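PDB 2GU0: nonstructural protein 2 from Human rotavirus C, which probably binds single-stranded RNA, hydrolyses nucleoside triphosphates and unwinds RNA helices as a homooctamer, and takes part with NSP5 in forming viroplasms. Local coordinates for residues Q230-S233 / H234-L238; T277-E280 / V281-S285. All coordinates share one frame; numbering follows the deposited sequence.

Contact 1: residues Q230-S233 / H234-L238; sequences QLMS and HAERL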
ATOM      1  N   GLN A 230      12.740  28.909  32.692  1.00 45.10           N
ATOM      2  CA  GLN A 230      12.139  27.813  33.449  1.00 46.64           C
ATOM      3  C   GLN A 230      12.831  27.705  34.784  1.00 46.87           C
ATOM      4  O   GLN A 230      12.334  27.070  35.703  1.00 47.32           O
ATOM      5  CB  GLN A 230      12.315  26.485  32.716  1.00 47.19           C
ATOM      6  CG  GLN A 230      11.641  26.402  31.368  1.00 46.75           C
ATOM      7  CD  GLN A 230      10.144  26.474  31.478  1.00 47.41           C
ATOM      8  OE1 GLN A 230       9.527  25.743  32.271  1.00 47.71           O
ATOM      9  NE2 GLN A 230       9.537  27.346  30.679  1.00 45.12           N
ATOM     10  N   LEU A 231      14.000  28.321  34.866  1.00 47.72           N
ATOM     11  CA  LEU A 231      14.798  28.303  36.077  1.00 48.79           C
ATOM     12  C   LEU A 231      13.946  28.562  37.329  1.00 49.74           C
ATOM     13  O   LEU A 231      14.111  27.876  38.336  1.00 49.80           O
ATOM     14  CB  LEU A 231      15.936  29.323  35.941  1.00 46.50           C
ATOM     15  CG  LEU A 231      17.167  29.148  36.830  1.00 45.56           C
ATOM     16  CD1 LEU A 231      17.559  27.681  36.927  1.00 45.66           C
ATOM     17  CD2 LEU A 231      18.303  29.969  36.256  1.00 44.12           C
ATOM     18  N   MET A 232      13.035  29.534  37.262  1.00 51.39           N
ATOM     19  CA  MET A 232      12.160  29.834  38.399  1.00 53.50           C
ATOM     20  C   MET A 232      11.378  28.591  38.819  1.00 54.24           C
ATOM     21  O   MET A 232      11.548  28.083  39.925  1.00 54.90           O
ATOM     22  CB  MET A 232      11.170  30.948  38.047  1.00 54.70           C
ATOM     23  CG  MET A 232      11.708  32.357  38.237  1.00 58.22           C
ATOM     24  SD  MET A 232      12.096  32.753  39.957  1.00 60.39           S
ATOM     25  CE  MET A 232      10.448  33.024  40.569  1.00 61.10           C
ATOM     26  N   SER A 233      10.519  28.112  37.923  1.00 53.92           N
ATOM     27  CA  SER A 233       9.699  26.927  38.158  1.00 53.33           C
ATOM     28  C   SER A 233      10.406  25.832  38.936  1.00 53.04           C
ATOM     29  O   SER A 233       9.926  25.390  39.972  1.00 52.98           O
ATOM     30  CB  SER A 233       9.230  26.362  36.827  1.00 52.50           C
ATOM     31  OG  SER A 233       8.562  27.364  36.093  1.00 55.06           O
ATOM     32  N   HIS A 234      11.537  25.383  38.419  1.00 53.94           N
ATOM     33  CA  HIS A 234      12.306  24.341  39.074  1.00 55.56           C
ATOM     34  C   HIS A 234      12.759  24.828  40.437  1.00 57.13           C
ATOM     35  O   HIS A 234      12.945  24.037  41.363  1.00 57.55           O
ATOM     36  CB  HIS A 234      13.518  23.983  38.220  1.00 54.71           C
ATOM     37  CG  HIS A 234      13.161  23.313  36.934  1.00 54.10           C
ATOM     38  ND1 HIS A 234      12.925  21.959  36.844  1.00 54.27           N
ATOM     39  CD2 HIS A 234      12.960  23.815  35.694  1.00 54.67           C
ATOM     40  CE1 HIS A 234      12.593  21.655  35.603  1.00 53.89           C
ATOM     41  NE2 HIS A 234      12.607  22.763  34.885  1.00 54.65           N
ATOM     42  N   ALA A 235      12.941  26.139  40.550  1.00 58.65           N
ATOM     43  CA  ALA A 235      13.369  26.735  41.802  1.00 61.27           C
ATOM     44  C   ALA A 235      12.225  26.662  42.799  1.00 63.27           C
ATOM     45  O   ALA A 235      12.441  26.365  43.968  1.00 63.56           O
ATOM     46  CB  ALA A 235      13.785  28.179  41.582  1.00 60.42           C
ATOM     47  N   GLU A 236      11.008  26.926  42.330  1.00 66.02           N
ATOM     48  CA  GLU A 236       9.833  26.879  43.190  1.00 68.94           C
ATOM     49  C   GLU A 236       9.553  25.448  43.644  1.00 70.52           C
ATOM     50  O   GLU A 236       9.332  25.200  44.830  1.00 70.14           O
ATOM     51  CB  GLU A 236       8.619  27.431  42.454  1.00 70.09           C
ATOM     52  CG  GLU A 236       8.885  28.756  41.775  1.00 74.48           C
ATOM     53  CD  GLU A 236       7.611  29.522  41.472  1.00 77.46           C
ATOM     54  OE1 GLU A 236       6.626  28.892  41.025  1.00 78.62           O
ATOM     55  OE2 GLU A 236       7.600  30.759  41.673  1.00 78.59           O
ATOM     56  N   ARG A 237       9.560  24.514  42.695  1.00 72.27           N
ATOM     57  CA  ARG A 237       9.327  23.106  42.997  1.00 74.01           C
ATOM     58  C   ARG A 237      10.241  22.647  44.121  1.00 74.01           C
ATOM     59  O   ARG A 237       9.783  22.077  45.110  1.00 75.34           O
ATOM     60  CB  ARG A 237       9.618  22.226  41.783  1.00 76.65           C
ATOM     61  CG  ARG A 237       8.558  22.166  40.707  1.00 80.64           C
ATOM     62  CD  ARG A 237       9.083  21.283  39.581  1.00 84.32           C
ATOM     63  NE  ARG A 237       8.069  20.897  38.607  1.00 87.09           N
ATOM     64  CZ  ARG A 237       8.283  20.017  37.634  1.00 88.28           C
ATOM     65  NH1 ARG A 237       9.474  19.440  37.517  1.00 88.39           N
ATOM     66  NH2 ARG A 237       7.311  19.706  36.785  1.00 88.30           N
ATOM     67  N   LEU A 238      11.539  22.878  43.957  1.00 73.17           N
ATOM     68  CA  LEU A 238      12.509  22.464  44.959  1.00 72.75           C
ATOM     69  C   LEU A 238      12.199  23.114  46.294  1.00 73.25           C
ATOM     70  O   LEU A 238      12.536  22.574  47.343  1.00 73.22           O
ATOM     71  CB  LEU A 238      13.930  22.828  44.517  1.00 72.00           C
ATOM     72  CG  LEU A 238      15.051  22.288  45.411  1.00 72.45           C
ATOM     73  CD1 LEU A 238      14.925  20.778  45.540  1.00 71.99           C
ATOM     74  CD2 LEU A 238      16.402  22.655  44.830  1.00 72.17           C
TER

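Contact 2: residues T277-E280 / V281-S285; sequences TTFE and VAKTS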
ATOM      1  N   THR A 277      15.925  31.215  54.383  1.00 72.73           N
ATOM      2  CA  THR A 277      15.422  32.394  53.671  1.00 73.00           C
ATOM      3  C   THR A 277      14.176  32.096  52.843  1.00 72.72           C
ATOM      4  O   THR A 277      14.065  31.032  52.236  1.00 73.00           O
ATOM      5  CB  THR A 277      16.493  33.008  52.726  1.00 73.06           C
ATOM      6  OG1 THR A 277      17.643  33.410  53.484  1.00 73.25           O
ATOM      7  CG2 THR A 277      15.928  34.226  52.007  1.00 71.90           C
ATOM      8  N   THR A 278      13.246  33.043  52.815  1.00 72.52           N
ATOM      9  CA  THR A 278      12.007  32.882  52.061  1.00 73.10           C
ATOM     10  C   THR A 278      12.253  33.018  50.566  1.00 73.64           C
ATOM     11  O   THR A 278      13.052  33.852  50.137  1.00 73.72           O
ATOM     12  CB  THR A 278      10.971  33.935  52.464  1.00 73.01           C
ATOM     13  OG1 THR A 278      11.469  35.242  52.147  1.00 72.17           O
ATOM     14  CG2 THR A 278      10.688  33.851  53.947  1.00 73.16           C
ATOM     15  N   PHE A 279      11.558  32.197  49.781  1.00 73.93           N
ATOM     16  CA  PHE A 279      11.690  32.211  48.322  1.00 74.14           C
ATOM     17  C   PHE A 279      11.625  33.648  47.801  1.00 74.24           C
ATOM     18  O   PHE A 279      12.366  34.028  46.893  1.00 74.94           O
ATOM     19  CB  PHE A 279      10.568  31.376  47.684  1.00 73.74           C
ATOM     20  CG  PHE A 279      10.734  31.149  46.197  1.00 73.39           C
ATOM     21  CD1 PHE A 279      11.606  30.175  45.720  1.00 72.00           C
ATOM     22  CD2 PHE A 279      10.016  31.916  45.275  1.00 72.98           C
ATOM     23  CE1 PHE A 279      11.760  29.969  44.352  1.00 71.56           C
ATOM     24  CE2 PHE A 279      10.166  31.715  43.905  1.00 71.61           C
ATOM     25  CZ  PHE A 279      11.038  30.740  43.443  1.00 72.17           C
ATOM     26  N   GLU A 280      10.735  34.442  48.387  1.00 73.55           N
ATOM     27  CA  GLU A 280      10.566  35.834  47.999  1.00 73.17           C
ATOM     28  C   GLU A 280      11.894  36.592  48.026  1.00 71.75           C
ATOM     29  O   GLU A 280      12.075  37.556  47.284  1.00 71.71           O
ATOM     30  CB  GLU A 280       9.571  36.515  48.946  1.00 75.07           C
ATOM     31  CG  GLU A 280       9.455  38.032  48.779  1.00 77.65           C
ATOM     32  CD  GLU A 280       8.784  38.439  47.479  1.00 79.09           C
ATOM     33  OE1 GLU A 280       7.633  38.010  47.253  1.00 79.68           O
ATOM     34  OE2 GLU A 280       9.403  39.189  46.690  1.00 80.01           O
ATOM     35  N   VAL A 281      12.819  36.145  48.871  1.00 70.03           N
ATOM     36  CA  VAL A 281      14.119  36.805  49.014  1.00 68.03           C
ATOM     37  C   VAL A 281      15.265  36.130  48.274  1.00 65.61           C
ATOM     38  O   VAL A 281      16.205  36.796  47.839  1.00 64.67           O
ATOM     39  CB  VAL A 281      14.534  36.905  50.505  1.00 68.89           C
ATOM     40  CG1 VAL A 281      15.814  37.717  50.636  1.00 67.10           C
ATOM     41  CG2 VAL A 281      13.409  37.527  51.325  1.00 69.61           C
ATOM     42  N   ALA A 282      15.192  34.811  48.139  1.00 63.58           N
ATOM     43  CA  ALA A 282      16.247  34.058  47.473  1.00 61.95           C
ATOM     44  C   ALA A 282      16.069  33.931  45.961  1.00 60.10           C
ATOM     45  O   ALA A 282      17.049  33.812  45.226  1.00 58.33           O
ATOM     46  CB  ALA A 282      16.364  32.672  48.108  1.00 62.58           C
ATOM     47  N   LYS A 283      14.818  33.966  45.504  1.00 59.06           N
ATOM     48  CA  LYS A 283      14.511  33.846  44.083  1.00 57.76           C
ATOM     49  C   LYS A 283      15.279  34.892  43.293  1.00 57.89           C
ATOM     50  O   LYS A 283      15.360  34.824  42.077  1.00 59.13           O
ATOM     51  CB  LYS A 283      13.019  34.044  43.831  1.00 55.88           C
ATOM     52  CG  LYS A 283      12.580  35.488  43.949  1.00 56.32           C
ATOM     53  CD  LYS A 283      11.253  35.754  43.242  1.00 56.44           C
ATOM     54  CE  LYS A 283      10.076  35.151  43.980  1.00 56.80           C
ATOM     55  NZ  LYS A 283       8.818  35.350  43.217  1.00 57.15           N
ATOM     56  N   THR A 284      15.843  35.863  43.996  1.00 58.11           N
ATOM     57  CA  THR A 284      16.591  36.941  43.365  1.00 57.05           C
ATOM     58  C   THR A 284      17.978  36.529  42.902  1.00 56.32           C
ATOM     59  O   THR A 284      18.371  36.818  41.774  1.00 55.87           O
ATOM     60  CB  THR A 284      16.719  38.141  44.332  1.00 56.99           C
ATOM     61  OG1 THR A 284      15.420  38.699  44.550  1.00 55.98           O
ATOM     62  CG2 THR A 284      17.653  39.212  43.769  1.00 57.18           C
ATOM     63  N   SER A 285      18.722  35.858  43.773  1.00 56.59           N
ATOM     64  CA  SER A 285      20.073  35.437  43.434  1.00 57.35           C
ATOM     65  C   SER A 285      20.144  34.471  42.252  1.00 56.58           C
ATOM     66  O   SER A 285      21.229  34.088  41.830  1.00 56.55           O
ATOM     67  CB  SER A 285      20.761  34.835  44.669  1.00 58.54           C
ATOM     68  OG  SER A 285      19.863  34.053  45.438  1.00 61.90           O
TER

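Contact 1: residues Q230-S233 / H234-L238
H234 and Q230 meet one turn apart at the start of helix 231-243, where Q230 is the N-cap residue. H234 CB lies 3.9 Å from L231 O and close to the carbonyl carbon of S233. From there a chi1 of -68° sets CG anti to the residue's own carbonyl carbon, turning the imidazole back toward the N-terminus. There CD2 comes 3.3 Å from Q230 O, which sits at the ring edge near its plane, and 4.1 Å from Q230 CB. The same oxygen accepts H234 N at 3.3 Å in a nearly straight bond (167°), the first i to i+4 bond of the helix. In the C-terminal HIT-like half of NSP2, this helix follows strand 222-227, and its first two turns, to L238, lie in the predicted RNA-binding region; beyond the segments, the H234 side chain also packs on I216 of strand 213-216. One turn on, R237 N bonds S233 O at 2.9 Å, and R237 CG lies 3.6 Å from S233 O. On another side of the helix, M232 and E236 cross obliquely: M232, bent at chi2 and chi3, brings its terminal CE to 3.8 Å from E236 OE2.

Contact 2: residues T277-E280 / V281-S285
The K283 chain lies across the ring of F279, the first residue of the short helix 279-282, a single turn in the C-terminal, HIT-like part of NSP2, with T278 as its N-cap residue. With chi1 of -171°, F279 holds its ring beside its own carbonyl, on the side from which the lysine comes. Because K283 bends at chi3, its chain meets the aromatic twice. CB stands over one face, 3.9 Å from the ring centroid and displaced from the centre toward the CE2 side, in a CH-pi contact; farther along, CE returns to within 3.4 Å of F279 CE2. The two side chains cross at about a right angle, and the K283 N bond to F279 O, at 2.8 Å and in the carbonyl plane, ties their backbones together. The ring also packs on helix 231-243.

Just before the N-cap, T277 turns its methyl rather than its hydroxyl to V281: CG2 is anti to the backbone N and lies 3.4 Å from V281 CB, again with the side chains roughly perpendicular. T278 leans obliquely against V281, its OG1 near the CG2 branch. T278 O is gripped twice, by A282 N at 3.1 Å, tilted modestly from the carbonyl plane, and by V281 N, which approaches from well above that plane. Farther along, S285 folds back on A282, and its OG donates to a lone pair of A282 O over 2.8 Å.

In the fold
Contacts 1 and 2 follow one another along the chain, their centres about 12 Å apart, and meet through the F279 ring. F279 CZ lies 3.4 Å from E236 CG and F279 CE2 lies 3.6 Å from M232 CE, so the short helix of contact 2 rests on one side of helix 231-243. K283 also touches M232. Helix 264-275 packs against both, with W266 meeting L231 and A235, and Q272 meeting T277 and A282. Contact 1 lies closer to the predicted nucleotide site: the H234 side chain is about 4 Å from that of H218 and about 5 Å from that of R224, whereas the F279 side chain is about 12 Å from that of H218.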